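Local coordinates for hypothetical protein lpg0944 (Legionella pneumophila subsp. pneumophila str. Philadelphia 1, PDB 4RXV) that is of unknown function but, as a RavJ-type protein, probably carries a papain-like (clan CA) peptidase domain in this N-terminal part, at residues A[44-47]-A[48-52]; A[210-213]-A[214-218]; A[10-13]-A[14-18]. One frame throughout, in Å; residues are numbered along the deposited sequence.

Contact 1. Residues A[44-47]-A[48-52]; sequences QRYQ and KYSTN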
# COMPACT_ATOMS: atom_id res chain seq x y z
N GLN A 44 -4.21 -19.58 3.45
CA GLN A 44 -3.74 -20.53 4.45
C GLN A 44 -2.97 -19.85 5.58
O GLN A 44 -3.05 -20.28 6.74
CB GLN A 44 -2.87 -21.57 3.76
CG GLN A 44 -3.67 -22.52 2.89
CD GLN A 44 -2.84 -23.22 1.84
OE1 GLN A 44 -1.69 -22.86 1.60
NE2 GLN A 44 -3.42 -24.24 1.21
N ARG A 45 -2.21 -18.81 5.24
CA ARG A 45 -1.43 -18.08 6.21
C ARG A 45 -2.35 -17.40 7.20
O ARG A 45 -2.09 -17.44 8.41
CB ARG A 45 -0.53 -17.06 5.50
CG ARG A 45 0.52 -16.43 6.40
CD ARG A 45 1.36 -15.35 5.67
NE ARG A 45 1.89 -15.89 4.43
CZ ARG A 45 1.52 -15.54 3.20
NH1 ARG A 45 0.66 -14.55 2.97
NH2 ARG A 45 2.02 -16.20 2.18
N TYR A 46 -3.42 -16.80 6.70
CA TYR A 46 -4.39 -16.17 7.59
C TYR A 46 -5.05 -17.20 8.51
O TYR A 46 -5.28 -16.93 9.68
CB TYR A 46 -5.46 -15.39 6.83
CG TYR A 46 -6.47 -14.87 7.81
CD1 TYR A 46 -6.16 -13.81 8.65
CD2 TYR A 46 -7.73 -15.46 7.94
CE1 TYR A 46 -7.07 -13.34 9.58
CE2 TYR A 46 -8.63 -15.00 8.88
CZ TYR A 46 -8.30 -13.95 9.70
OH TYR A 46 -9.20 -13.47 10.63
N GLN A 47 -5.36 -18.38 7.98
CA GLN A 47 -5.97 -19.39 8.81
C GLN A 47 -5.09 -19.69 10.01
O GLN A 47 -5.57 -19.77 11.15
CB GLN A 47 -6.23 -20.66 7.99
CG GLN A 47 -7.33 -20.47 6.97
CD GLN A 47 -8.66 -20.10 7.61
OE1 GLN A 47 -9.27 -19.08 7.26
NE2 GLN A 47 -9.09 -20.90 8.57
N LYS A 48 -3.80 -19.86 9.77
CA LYS A 48 -2.86 -20.17 10.83
C LYS A 48 -2.70 -19.00 11.81
O LYS A 48 -2.67 -19.21 13.03
CB LYS A 48 -1.51 -20.54 10.22
CG LYS A 48 -1.57 -21.84 9.43
CD LYS A 48 -0.26 -22.20 8.77
CE LYS A 48 -0.39 -23.54 8.07
NZ LYS A 48 0.90 -24.10 7.58
N TYR A 49 -2.63 -17.78 11.29
CA TYR A 49 -2.53 -16.59 12.12
C TYR A 49 -3.73 -16.41 13.05
O TYR A 49 -3.57 -16.12 14.24
CB TYR A 49 -2.42 -15.38 11.19
CG TYR A 49 -2.56 -14.05 11.87
CD1 TYR A 49 -1.45 -13.41 12.39
CD2 TYR A 49 -3.79 -13.41 11.96
CE1 TYR A 49 -1.55 -12.17 12.97
CE2 TYR A 49 -3.91 -12.16 12.54
CZ TYR A 49 -2.80 -11.55 13.05
OH TYR A 49 -2.88 -10.30 13.63
N SER A 50 -4.93 -16.57 12.48
CA SER A 50 -6.16 -16.08 13.11
C SER A 50 -6.43 -16.72 14.45
O SER A 50 -6.98 -16.07 15.34
CB SER A 50 -7.36 -16.29 12.18
OG SER A 50 -7.57 -17.66 11.91
N THR A 51 -6.03 -17.98 14.59
CA THR A 51 -6.27 -18.74 15.82
C THR A 51 -5.01 -18.99 16.63
O THR A 51 -5.07 -19.70 17.61
CB THR A 51 -6.92 -20.09 15.50
OG1 THR A 51 -6.10 -20.79 14.54
CG2 THR A 51 -8.31 -19.88 14.94
N ASN A 52 -3.89 -18.39 16.23
CA ASN A 52 -2.66 -18.46 17.02
C ASN A 52 -2.81 -17.46 18.15
O ASN A 52 -3.22 -16.33 17.92
CB ASN A 52 -1.46 -18.11 16.13
CG ASN A 52 -0.13 -18.35 16.81
OD1 ASN A 52 0.13 -17.84 17.91
ND2 ASN A 52 0.74 -19.11 16.15
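The aromatic ring of Y46 meets S50, one helical turn further on. S50 CB sits over one face of the ring, offset toward its rim, and lies 3.5 Å from Y46 CZ. This is a CH-pi contact, with S50 CB 3.9 Å from the centroid of the Y46 ring. A chi1 of 176° sets CG of Y46 opposite the backbone N, and this swings the ring toward S50 although its CB points away. The two tyrosine side chains, Y46 and Y49, cross obliquely, and Y46 CE1 comes to 4.1 Å from Y49 CD2.

All of this lies near the C-terminal end of helix 37-50 in the RavJ peptidase domain. Regular i to i+4 bonds run through it, such as S50 N to Y46 O at 2.8 Å. The hydroxyl of S50 turns back onto the helix. S50 OG donates to Q47 O at 3.0 Å, from above the carbonyl plane (38° out of it).

On another side of the helix K48 runs out as an extended chain. K48 CG passes 3.4 Å from Q44 O, and K48 NZ forms a salt bridge with D93. R45 NH1 bonds to F21 O. Both tyrosines touch V22 of strand 22-23. Y49 is buried and also reaches V97 and V99 of strand 95-100.

Contact 2. Residues A[210-213]-A[214-218]; sequences DESL and TSTRT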
# COMPACT_ATOMS: atom_id res chain seq x y z
N ASP A 210 1.74 18.95 1.74
CA ASP A 210 2.28 18.64 3.05
C ASP A 210 3.51 19.52 3.31
O ASP A 210 4.58 19.31 2.73
CB ASP A 210 2.67 17.16 3.04
CG ASP A 210 3.27 16.67 4.34
OD1 ASP A 210 3.44 17.49 5.28
OD2 ASP A 210 3.58 15.45 4.41
N GLU A 211 3.37 20.51 4.18
CA GLU A 211 4.47 21.43 4.46
C GLU A 211 5.67 20.78 5.13
O GLU A 211 6.76 21.32 5.08
CB GLU A 211 3.97 22.60 5.32
CG GLU A 211 3.00 23.51 4.57
CD GLU A 211 2.50 24.68 5.38
OE1 GLU A 211 2.56 24.62 6.64
OE2 GLU A 211 2.04 25.66 4.76
N SER A 212 5.47 19.60 5.72
CA SER A 212 6.53 18.86 6.39
C SER A 212 7.35 18.02 5.44
O SER A 212 8.34 17.43 5.86
CB SER A 212 5.95 17.98 7.50
OG SER A 212 5.34 16.79 7.01
N LEU A 213 6.95 17.92 4.18
CA LEU A 213 7.61 16.98 3.28
C LEU A 213 9.10 17.27 3.12
O LEU A 213 9.95 16.38 3.18
CB LEU A 213 6.93 16.98 1.92
CG LEU A 213 7.58 16.07 0.88
CD1 LEU A 213 7.44 14.61 1.24
CD2 LEU A 213 7.01 16.38 -0.48
N THR A 214 9.43 18.53 2.89
CA THR A 214 10.81 18.87 2.56
C THR A 214 11.80 18.55 3.69
O THR A 214 12.96 18.22 3.43
CB THR A 214 10.93 20.35 2.22
OG1 THR A 214 9.96 20.66 1.22
CG2 THR A 214 12.31 20.61 1.71
N SER A 215 11.33 18.65 4.93
CA SER A 215 12.17 18.34 6.08
C SER A 215 12.12 16.86 6.47
O SER A 215 12.70 16.47 7.48
CB SER A 215 11.79 19.21 7.28
OG SER A 215 10.46 19.01 7.66
N THR A 216 11.43 16.05 5.68
CA THR A 216 11.34 14.62 5.95
C THR A 216 12.51 13.94 5.24
O THR A 216 12.60 13.93 4.02
CB THR A 216 9.99 14.06 5.47
OG1 THR A 216 8.92 14.75 6.13
CG2 THR A 216 9.88 12.57 5.78
N ARG A 217 13.38 13.35 6.04
CA ARG A 217 14.54 12.63 5.57
C ARG A 217 14.19 11.47 4.64
O ARG A 217 13.18 10.79 4.84
CB ARG A 217 15.25 12.05 6.80
CG ARG A 217 16.74 11.85 6.68
CD ARG A 217 17.39 11.75 8.07
NE ARG A 217 18.79 12.18 8.08
CZ ARG A 217 19.21 13.42 8.34
NH1 ARG A 217 18.35 14.40 8.59
NH2 ARG A 217 20.51 13.69 8.30
N THR A 218 15.01 11.23 3.64
CA THR A 218 14.90 10.03 2.83
C THR A 218 15.91 8.97 3.29
O THR A 218 16.84 9.27 4.04
CB THR A 218 15.11 10.35 1.34
OG1 THR A 218 16.40 10.94 1.13
CG2 THR A 218 14.02 11.28 0.83
O HOH W 1 9.31 20.65 5.67
O HOH W 2 6.64 14.56 7.62
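S212 and L213 meet T216 in a local contact of two consecutive type I beta turns, in the loop after strand 202-206. The first turn runs from D210 to L213. The second runs from L213 to T216, so L213 belongs to both. An Asx turn at D210 opens the arrangement. The loop rests on the start of helix 74-84, where L213 and T216 touch A74. L213 also touches R120 of helix 117-122, and R120 NH2 bonds to T216 O.

The first turn is closed by L213 N to D210 O at 3.1 Å. The second is closed by T216 N to L213 O at 2.9 Å. D210 OD1 takes two bonds from S212, one from its backbone N and one from its hydroxyl. The backbone N comes from above the carboxylate plane, 46° out of it. S212 OG meets D210 OD1 on the syn side at 2.7 Å. D210 OD2 is held as well, by Y205 OH and by A74 N. With both oxygens engaged, the carboxylate should have little freedom to rotate.

S212 O accepts from T216 OG1 and weakly from S215 N. T216 OG1 donates to S212 O at 2.8 Å, from above the carbonyl plane. Chi1 of T216 is -59°, with OG1 beside the backbone N, and this puts the hydroxyl back over the turn.

Two waters link the segments. Water 1 donates to E211 O and is hydrogen-bonded to S215 OG. Each hydroxyl that gives its own hydrogen to the loop, S212 OG to D210 OD1 and T216 OG1 to S212 O, also accepts one from water 2: S212 OG and T216 OG1 both lie 2.7 Å from the water oxygen.

Contact 3. Residues A[10-13]-A[14-18]; sequences QERL and KQEQY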
# COMPACT_ATOMS: atom_id res chain seq x y z
N GLN A 10 8.79 -0.31 -9.16
CA GLN A 10 8.16 -1.60 -8.94
C GLN A 10 9.11 -2.57 -8.26
O GLN A 10 8.73 -3.30 -7.35
CB GLN A 10 7.65 -2.16 -10.26
CG GLN A 10 6.94 -3.49 -10.15
CD GLN A 10 6.38 -3.90 -11.48
OE1 GLN A 10 5.22 -3.62 -11.81
NE2 GLN A 10 7.21 -4.48 -12.28
N GLU A 11 10.37 -2.57 -8.68
CA GLU A 11 11.36 -3.44 -8.05
C GLU A 11 11.53 -3.10 -6.57
O GLU A 11 11.60 -4.00 -5.74
CB GLU A 11 12.70 -3.36 -8.78
CG GLU A 11 12.69 -4.11 -10.11
CD GLU A 11 12.31 -5.60 -9.97
OE1 GLU A 11 12.77 -6.23 -8.97
OE2 GLU A 11 11.55 -6.13 -10.83
N ARG A 12 11.57 -1.81 -6.23
CA ARG A 12 11.69 -1.40 -4.84
C ARG A 12 10.48 -1.93 -4.03
O ARG A 12 10.64 -2.37 -2.89
CB ARG A 12 11.76 0.12 -4.73
CG ARG A 12 11.68 0.65 -3.30
CD ARG A 12 12.87 0.21 -2.45
NE ARG A 12 12.77 0.65 -1.07
CZ ARG A 12 12.23 -0.06 -0.10
NH1 ARG A 12 11.68 -1.23 -0.34
NH2 ARG A 12 12.22 0.43 1.12
N LEU A 13 9.29 -1.86 -4.59
CA LEU A 13 8.09 -2.34 -3.90
C LEU A 13 8.10 -3.87 -3.81
O LEU A 13 7.64 -4.42 -2.80
CB LEU A 13 6.86 -1.83 -4.64
CG LEU A 13 6.66 -0.32 -4.56
CD1 LEU A 13 5.72 0.17 -5.65
CD2 LEU A 13 6.12 0.10 -3.17
N LYS A 14 8.60 -4.56 -4.83
CA LYS A 14 8.73 -6.01 -4.77
C LYS A 14 9.62 -6.46 -3.60
O LYS A 14 9.40 -7.51 -3.02
CB LYS A 14 9.22 -6.57 -6.12
CG LYS A 14 8.16 -6.58 -7.17
CD LYS A 14 8.68 -6.86 -8.56
CE LYS A 14 9.37 -8.18 -8.67
NZ LYS A 14 9.73 -8.45 -10.08
N GLN A 15 10.63 -5.65 -3.25
CA GLN A 15 11.51 -5.99 -2.14
C GLN A 15 10.75 -6.13 -0.83
O GLN A 15 11.26 -6.76 0.08
CB GLN A 15 12.62 -4.96 -2.00
CG GLN A 15 13.61 -4.98 -3.14
CD GLN A 15 14.63 -3.89 -3.04
OE1 GLN A 15 14.54 -2.88 -3.72
NE2 GLN A 15 15.62 -4.09 -2.20
N GLU A 16 9.57 -5.52 -0.71
CA GLU A 16 8.81 -5.59 0.52
C GLU A 16 8.09 -6.91 0.71
O GLU A 16 7.59 -7.18 1.79
CB GLU A 16 7.82 -4.41 0.60
CG GLU A 16 8.53 -3.09 0.66
CD GLU A 16 9.51 -3.03 1.82
OE1 GLU A 16 9.06 -3.08 2.98
OE2 GLU A 16 10.72 -2.97 1.58
N GLN A 17 8.04 -7.73 -0.33
CA GLN A 17 7.41 -9.06 -0.26
C GLN A 17 5.99 -8.96 0.32
O GLN A 17 5.61 -9.69 1.25
CB GLN A 17 8.27 -10.04 0.52
CG GLN A 17 9.63 -10.27 -0.16
CD GLN A 17 9.49 -10.93 -1.53
OE1 GLN A 17 8.96 -12.04 -1.62
NE2 GLN A 17 10.02 -10.31 -2.58
N TYR A 18 5.18 -8.09 -0.28
CA TYR A 18 3.82 -7.85 0.22
C TYR A 18 2.95 -9.11 0.17
O TYR A 18 2.02 -9.24 0.96
CB TYR A 18 3.19 -6.73 -0.58
CG TYR A 18 3.75 -5.35 -0.27
CD1 TYR A 18 3.79 -4.88 1.02
CD2 TYR A 18 4.18 -4.50 -1.28
CE1 TYR A 18 4.24 -3.60 1.32
CE2 TYR A 18 4.64 -3.23 -1.01
CZ TYR A 18 4.67 -2.77 0.30
OH TYR A 18 5.08 -1.48 0.53
O HOH W 3 11.15 -0.80 3.63
O HOH W 4 5.89 -6.79 -2.68
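K14 N bonds to Q10 O at 2.8 Å and Q15 N to E11 O at 3.1 Å, i to i+4 bonds at the end of the helical run. Q15 N also makes a weak bond to R12 O, and E16 N donates to L13 O, three residues back. A type I turn from K14 to Q17 follows, with Q17, at positive phi, the first residue out of helical phi/psi. Water 4 bridges L13 O and Y18 N.

E11 and K14 lie side by side and point the same way. K14 NZ meets E11 OE2 on the syn side at 3.0 Å in a salt bridge. In a second one R12 NH1 donates to E16 OE2 at 2.8 Å, nearly straight (168°). E16 OE2 lies in the guanidinium plane of R12, yet is met from above its own carboxylate plane, and the two planes are 61° apart. A bend of R12 at chi2 (64°) brings the guanidinium round to E16. Y224 N also bonds to E16 OE2, and N85 ND2 to E16 OE1, so the buried carboxylate is held at both oxygens.

E16 CB sits over one face of the Y18 ring. L13 CD2 approaches Y18 CE2 at 4.2 Å. Y18 OH bonds to H108 and S109 of helix 105-114.

This is a helix C-terminus in the RavJ peptidase domain, with i to i+3 and i to i+4 salt bridges along it.

How the contacts relate
Along the chain contact 3 comes first, then contact 1, then contact 2. Contact 3 ends helix 6-14 and leads toward strand 22-23, and side chains of contact 1 on helix 37-50 pack on that strand. Their centres are about 23 Å apart, with nearest atoms about 6 Å apart. Contacts 2 and 3 also have centres about 23 Å apart. The chain beyond contact 2 returns to contact 3, where P223 and Y224 meet R12 and E16. The N-terminal segment and the C-terminal tail are joined by these residues. Contacts 1 and 2 lie on opposite sides of the chain's centre, with centres about 38 Å apart. Contact 3 is nearer the middle.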